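Local coordinates for SusD superfamily protein (PDB 3MCX), which is of unknown function but, as a zinc-binding SusD-family protein of the outer membrane, probably takes part in capturing glycans at the cell surface, at residues R129-F134 against Q205-R210; T226-N231 against I354-V359. All coordinates share one frame; numbering follows the deposited sequence. Where two conformers were deposited one is given.

Contact 1 of 2, residues R129-F134 against Q205-R210; sequences RGLSLF and QALLSR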
loop_
_atom_site.group_PDB
_atom_site.type_symbol
_atom_site.label_atom_id
_atom_site.label_comp_id
_atom_site.label_asym_id
_atom_site.label_seq_id
_atom_site.Cartn_x
_atom_site.Cartn_y
_atom_site.Cartn_z
ATOM N N ARG A 129 11.005 9.480 3.940
ATOM C CA ARG A 129 10.397 10.225 5.065
ATOM C C ARG A 129 8.946 10.611 4.753
ATOM O O ARG A 129 8.055 10.475 5.582
ATOM C CB ARG A 129 11.194 11.481 5.392
ATOM C CG ARG A 129 10.858 12.073 6.762
ATOM C CD ARG A 129 11.716 13.234 7.138
ATOM N NE ARG A 129 11.489 14.420 6.326
ATOM C CZ ARG A 129 12.223 15.515 6.404
ATOM N NH1 ARG A 129 13.230 15.567 7.242
ATOM N NH2 ARG A 129 11.947 16.587 5.647
ATOM N N GLY A 130 8.726 11.114 3.558
ATOM C CA GLY A 130 7.382 11.490 3.141
ATOM C C GLY A 130 6.442 10.317 3.036
ATOM O O GLY A 130 5.296 10.348 3.535
ATOM N N LEU A 131 6.938 9.229 2.434
ATOM C CA LEU A 131 6.130 8.011 2.318
ATOM C C LEU A 131 5.754 7.462 3.703
ATOM O O LEU A 131 4.611 7.055 3.932
ATOM C CB LEU A 131 6.919 6.975 1.538
ATOM C CG LEU A 131 6.256 5.641 1.263
ATOM C CD1 LEU A 131 4.895 5.839 0.601
ATOM C CD2 LEU A 131 7.214 4.783 0.371
ATOM N N SER A 132 6.719 7.503 4.621
ATOM C CA SER A 132 6.490 7.005 5.967
ATOM C C SER A 132 5.412 7.836 6.687
ATOM O O SER A 132 4.510 7.285 7.297
ATOM C CB SER A 132 7.802 6.922 6.710
ATOM O OG SER A 132 8.679 5.952 6.118
ATOM N N LEU A 133 5.514 9.167 6.612
ATOM C CA LEU A 133 4.527 10.022 7.269
ATOM C C LEU A 133 3.154 9.771 6.624
ATOM O O LEU A 133 2.140 9.712 7.336
ATOM C CB LEU A 133 4.934 11.476 7.163
ATOM C CG LEU A 133 3.929 12.482 7.755
ATOM C CD1 LEU A 133 3.567 12.199 9.211
ATOM C CD2 LEU A 133 4.430 13.943 7.578
ATOM N N PHE A 134 3.090 9.619 5.298
ATOM C CA PHE A 134 1.839 9.311 4.600
ATOM C C PHE A 134 1.210 8.025 5.143
ATOM O O PHE A 134 0.015 7.971 5.428
ATOM C CB PHE A 134 2.121 9.200 3.092
ATOM C CG PHE A 134 0.937 8.826 2.243
ATOM C CD1 PHE A 134 -0.164 9.639 2.161
ATOM C CD2 PHE A 134 0.955 7.675 1.484
ATOM C CE1 PHE A 134 -1.220 9.318 1.328
ATOM C CE2 PHE A 134 -0.116 7.341 0.667
ATOM C CZ PHE A 134 -1.181 8.164 0.577
ATOM N N GLN A 205 7.219 10.298 -8.480
ATOM C CA GLN A 205 6.049 10.898 -9.117
ATOM C C GLN A 205 4.853 9.954 -9.028
ATOM O O GLN A 205 3.740 10.424 -8.813
ATOM C CB GLN A 205 6.344 11.270 -10.579
ATOM C CG GLN A 205 7.097 12.567 -10.766
ATOM C CD GLN A 205 6.190 13.783 -10.536
ATOM O OE1 GLN A 205 5.749 14.033 -9.421
ATOM N NE2 GLN A 205 5.891 14.508 -11.596
ATOM N N ALA A 206 5.073 8.649 -9.174
ATOM C CA ALA A 206 4.004 7.657 -9.024
ATOM C C ALA A 206 3.415 7.743 -7.619
ATOM O O ALA A 206 2.193 7.808 -7.444
ATOM C CB ALA A 206 4.540 6.231 -9.297
ATOM N N LEU A 207 4.277 7.787 -6.610
ATOM C CA LEU A 207 3.785 7.895 -5.234
ATOM C C LEU A 207 3.057 9.223 -5.004
ATOM O O LEU A 207 2.007 9.261 -4.331
ATOM C CB LEU A 207 4.928 7.765 -4.225
ATOM C CG LEU A 207 5.548 6.369 -4.152
ATOM C CD1 LEU A 207 6.887 6.459 -3.369
ATOM C CD2 LEU A 207 4.532 5.332 -3.561
ATOM N N LEU A 208 3.570 10.311 -5.575
ATOM C CA LEU A 208 2.855 11.576 -5.494
ATOM C C LEU A 208 1.463 11.487 -6.127
ATOM O O LEU A 208 0.522 12.091 -5.619
ATOM C CB LEU A 208 3.673 12.714 -6.116
ATOM C CG LEU A 208 4.685 13.377 -5.166
ATOM C CD1 LEU A 208 5.730 14.193 -5.999
ATOM C CD2 LEU A 208 3.957 14.275 -4.158
ATOM N N SER A 209 1.305 10.725 -7.210
ATOM C CA SER A 209 -0.047 10.562 -7.785
ATOM C C SER A 209 -0.997 9.908 -6.796
ATOM O O SER A 209 -2.173 10.300 -6.713
ATOM C CB SER A 209 -0.058 9.855 -9.152
ATOM O OG SER A 209 0.147 8.457 -9.051
ATOM N N ARG A 210 -0.509 8.930 -6.036
ATOM C CA ARG A 210 -1.294 8.295 -5.004
ATOM C C ARG A 210 -1.632 9.271 -3.901
ATOM O O ARG A 210 -2.754 9.310 -3.435
ATOM C CB ARG A 210 -0.513 7.096 -4.459
ATOM C CG ARG A 210 -1.223 6.344 -3.324
ATOM C CD ARG A 210 -0.336 5.316 -2.673
ATOM N NE ARG A 210 -0.004 4.199 -3.544
ATOM C CZ ARG A 210 0.882 3.249 -3.244
ATOM N NH1 ARG A 210 1.572 3.302 -2.123
ATOM N NH2 ARG A 210 1.069 2.237 -4.067
#
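F134 and R210 meet where the edge of a ring runs up against the aliphatic part of an arginine: CE2 of F134 lies 3.9 Å from CD of R210, which sits near the ring plane. The two side chains cross at about a right angle. Ring and guanidinium planes are just 23° apart but make no stack, because what meets the ring edge is CD and not the guanidinium. A turn away, L131 and L207 also cross, touching by single methyls, with CD2 of L131 4.1 Å from CD1 of L207. The contact joins helix 115-140 to helix 201-214 in the buried, TPR-like helical scaffold of a SusD-family protein. L207 has a second use for its branch: CD2 covers one guanidinium face of R210 from 3.8 Å above the plane, displaced to the edge of the group. R210 leaves its helix extended through chi1 (179°) and chi2, which brings CD to the ring; the bend at chi3 (-67°) then turns the guanidinium off toward E358 and the carbonyl of I353. On the same helix, OG of S209 donates to O of A206 at 2.7 Å, in the carbonyl plane and on a lone pair; this oxygen also takes the N-H of R210.

Contact 2 of 2, residues T226-N231 against I354-V359; sequences TDVIKN and IRLSEV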
loop_
_atom_site.group_PDB
_atom_site.type_symbol
_atom_site.label_atom_id
_atom_site.label_comp_id
_atom_site.label_asym_id
_atom_site.label_seq_id
_atom_site.Cartn_x
_atom_site.Cartn_y
_atom_site.Cartn_z
ATOM N N THR A 226 0.541 11.376 -15.208
ATOM C CA THR A 226 0.830 11.479 -16.651
ATOM C C THR A 226 2.292 11.771 -16.952
ATOM O O THR A 226 2.787 11.406 -18.019
ATOM C CB THR A 226 -0.109 12.459 -17.403
ATOM O OG1 THR A 226 -0.049 13.759 -16.819
ATOM C CG2 THR A 226 -1.555 11.946 -17.418
ATOM N N ASP A 227 2.996 12.425 -16.037
ATOM C CA ASP A 227 4.442 12.550 -16.187
ATOM C C ASP A 227 5.049 11.149 -16.306
ATOM O O ASP A 227 5.776 10.884 -17.273
ATOM C CB ASP A 227 5.030 13.309 -15.001
ATOM C CG ASP A 227 6.518 13.626 -15.138
ATOM O OD1 ASP A 227 7.114 13.504 -16.218
ATOM O OD2 ASP A 227 7.082 14.041 -14.113
ATOM N N VAL A 228 4.689 10.249 -15.395
ATOM C CA VAL A 228 5.213 8.875 -15.459
ATOM C C VAL A 228 4.800 8.174 -16.762
ATOM O O VAL A 228 5.621 7.572 -17.453
ATOM C CB VAL A 228 4.776 8.046 -14.246
ATOM C CG1 VAL A 228 5.307 6.585 -14.381
ATOM C CG2 VAL A 228 5.254 8.735 -12.934
ATOM N N ILE A 229 3.510 8.251 -17.093
ATOM C CA ILE A 229 2.951 7.554 -18.250
ATOM C C ILE A 229 3.593 8.030 -19.543
ATOM O O ILE A 229 4.014 7.209 -20.368
ATOM C CB ILE A 229 1.442 7.765 -18.311
ATOM C CG1 ILE A 229 0.750 7.053 -17.157
ATOM C CG2 ILE A 229 0.847 7.268 -19.687
ATOM C CD1 ILE A 229 -0.698 7.521 -16.935
ATOM N N LYS A 230 3.688 9.350 -19.710
ATOM C CA LYS A 230 4.129 9.948 -20.976
ATOM C C LYS A 230 5.643 10.028 -21.136
ATOM O O LYS A 230 6.151 9.963 -22.257
ATOM C CB LYS A 230 3.566 11.370 -21.132
ATOM C CG LYS A 230 2.057 11.445 -21.359
ATOM C CD LYS A 230 1.512 12.850 -21.073
ATOM C CE LYS A 230 0.016 12.979 -21.359
ATOM N NZ LYS A 230 -0.362 12.592 -22.754
ATOM N N ASN A 231 6.357 10.212 -20.023
ATOM C CA ASN A 231 7.756 10.612 -20.107
ATOM C C ASN A 231 8.796 9.634 -19.601
ATOM O O ASN A 231 9.996 9.936 -19.654
ATOM C CB ASN A 231 7.916 11.940 -19.358
ATOM C CG ASN A 231 7.034 13.045 -19.921
ATOM O OD1 ASN A 231 6.850 13.156 -21.143
ATOM N ND2 ASN A 231 6.477 13.872 -19.024
ATOM N N ILE A 354 4.854 0.256 -5.626
ATOM C CA ILE A 354 3.955 0.872 -6.601
ATOM C C ILE A 354 4.366 0.432 -8.003
ATOM O O ILE A 354 5.546 0.283 -8.304
ATOM C CB ILE A 354 3.900 2.424 -6.439
ATOM C CG1 ILE A 354 2.840 3.050 -7.340
ATOM C CG2 ILE A 354 5.270 3.040 -6.675
ATOM C CD1 ILE A 354 2.366 4.434 -6.857
ATOM N N ARG A 355 3.373 0.185 -8.846
ATOM C CA ARG A 355 3.617 -0.229 -10.217
ATOM C C ARG A 355 2.741 0.533 -11.220
ATOM O O ARG A 355 1.789 1.235 -10.873
ATOM C CB ARG A 355 3.462 -1.736 -10.372
ATOM C CG ARG A 355 2.088 -2.258 -10.177
ATOM C CD ARG A 355 2.080 -3.781 -10.327
ATOM N NE ARG A 355 0.775 -4.365 -9.992
ATOM C CZ ARG A 355 -0.246 -4.612 -10.826
ATOM N NH1 ARG A 355 -0.134 -4.490 -12.146
ATOM N NH2 ARG A 355 -1.380 -5.070 -10.335
ATOM N N LEU A 356 3.113 0.392 -12.481
ATOM C CA LEU A 356 2.570 1.231 -13.523
ATOM C C LEU A 356 1.041 1.117 -13.640
ATOM O O LEU A 356 0.398 2.111 -13.954
ATOM C CB LEU A 356 3.262 0.903 -14.842
ATOM C CG LEU A 356 3.118 1.882 -15.998
ATOM C CD1 LEU A 356 3.612 3.296 -15.607
ATOM C CD2 LEU A 356 3.799 1.370 -17.270
ATOM N N SER A 357 0.453 -0.072 -13.468
ATOM C CA SER A 357 -1.015 -0.173 -13.599
ATOM C C SER A 357 -1.724 0.797 -12.637
ATOM O O SER A 357 -2.754 1.399 -13.008
ATOM C CB SER A 357 -1.548 -1.588 -13.340
ATOM O OG SER A 357 -1.291 -2.466 -14.420
ATOM N N GLU A 358 -1.188 0.959 -11.419
ATOM C CA GLU A 358 -1.827 1.865 -10.459
ATOM C C GLU A 358 -1.764 3.287 -10.986
ATOM O O GLU A 358 -2.704 4.061 -10.806
ATOM C CB GLU A 358 -1.196 1.799 -9.065
ATOM C CG GLU A 358 -1.831 2.785 -8.112
ATOM C CD GLU A 358 -1.177 2.853 -6.752
ATOM O OE1 GLU A 358 -0.482 1.898 -6.388
ATOM O OE2 GLU A 358 -1.338 3.876 -6.058
ATOM N N VAL A 359 -0.648 3.624 -11.609
ATOM C CA VAL A 359 -0.432 4.980 -12.118
ATOM C C VAL A 359 -1.458 5.293 -13.219
ATOM O O VAL A 359 -2.046 6.368 -13.235
ATOM C CB VAL A 359 1.024 5.190 -12.618
ATOM C CG1 VAL A 359 1.178 6.563 -13.237
ATOM C CG2 VAL A 359 2.030 4.994 -11.477
#
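Helix 218-231 of the TPR-like scaffold packs here on a strand-to-helix junction, V228 and I229 meeting L356 and V359 in the first turn of helix 356-370. That helix starts directly after strand 351-355, with R355 at the N-cap position. V359 supplies the central methyl: its CG1, anti to the backbone N (chi1 175°), is 4.0 Å from CB of V228 and equally 4.0 Å from CG1 of I229, so one methyl engages two successive residues of the facing helix. Beside it, CG1 of V228 reaches CD1 of L356 at 3.9 Å, and these two side chains run antiparallel alongside one another, as do I229 and V359. Polar groups work elsewhere. ND2 of N231 donates almost straight to OD1 of D227 (2.9 Å, 176°); OD1 lies in the amide plane of N231, while ND2 comes to it from the anti side, 24° out of the carboxylate plane. R355 is gripped by E255, E413 and E417, while I229 also packs on Y380 of helix 374-385. Between the segments, then, contact is purely apolar: branched side chains fit by shape, and the polar groups of D227, N231 and R355 find their bonds away from this interface.

Helix 201-214 is the shared element: it supplies one side of contact 1 and also lies against both segments of contact 2; the centres of contacts 1 and 2 are about 14 Å apart. Two polar bonds tie them, a salt bridge from NH2 of R210 to OE1 of E358 (2.8 Å) and a probable hydrogen bond from NE2 of Q205 to OD2 of D227 (2.8 Å). Between these, A206 packs on the junction, its CB 3.5 Å from CG2 of V359. Neither contact forms a zinc site. The side chain of I229 in contact 2 lies about 8 Å from a bound zinc ion, and that of F134 in contact 1 about 11 Å from that of E177, a zinc ligand of this protein with no zinc bound to it in this chain's model.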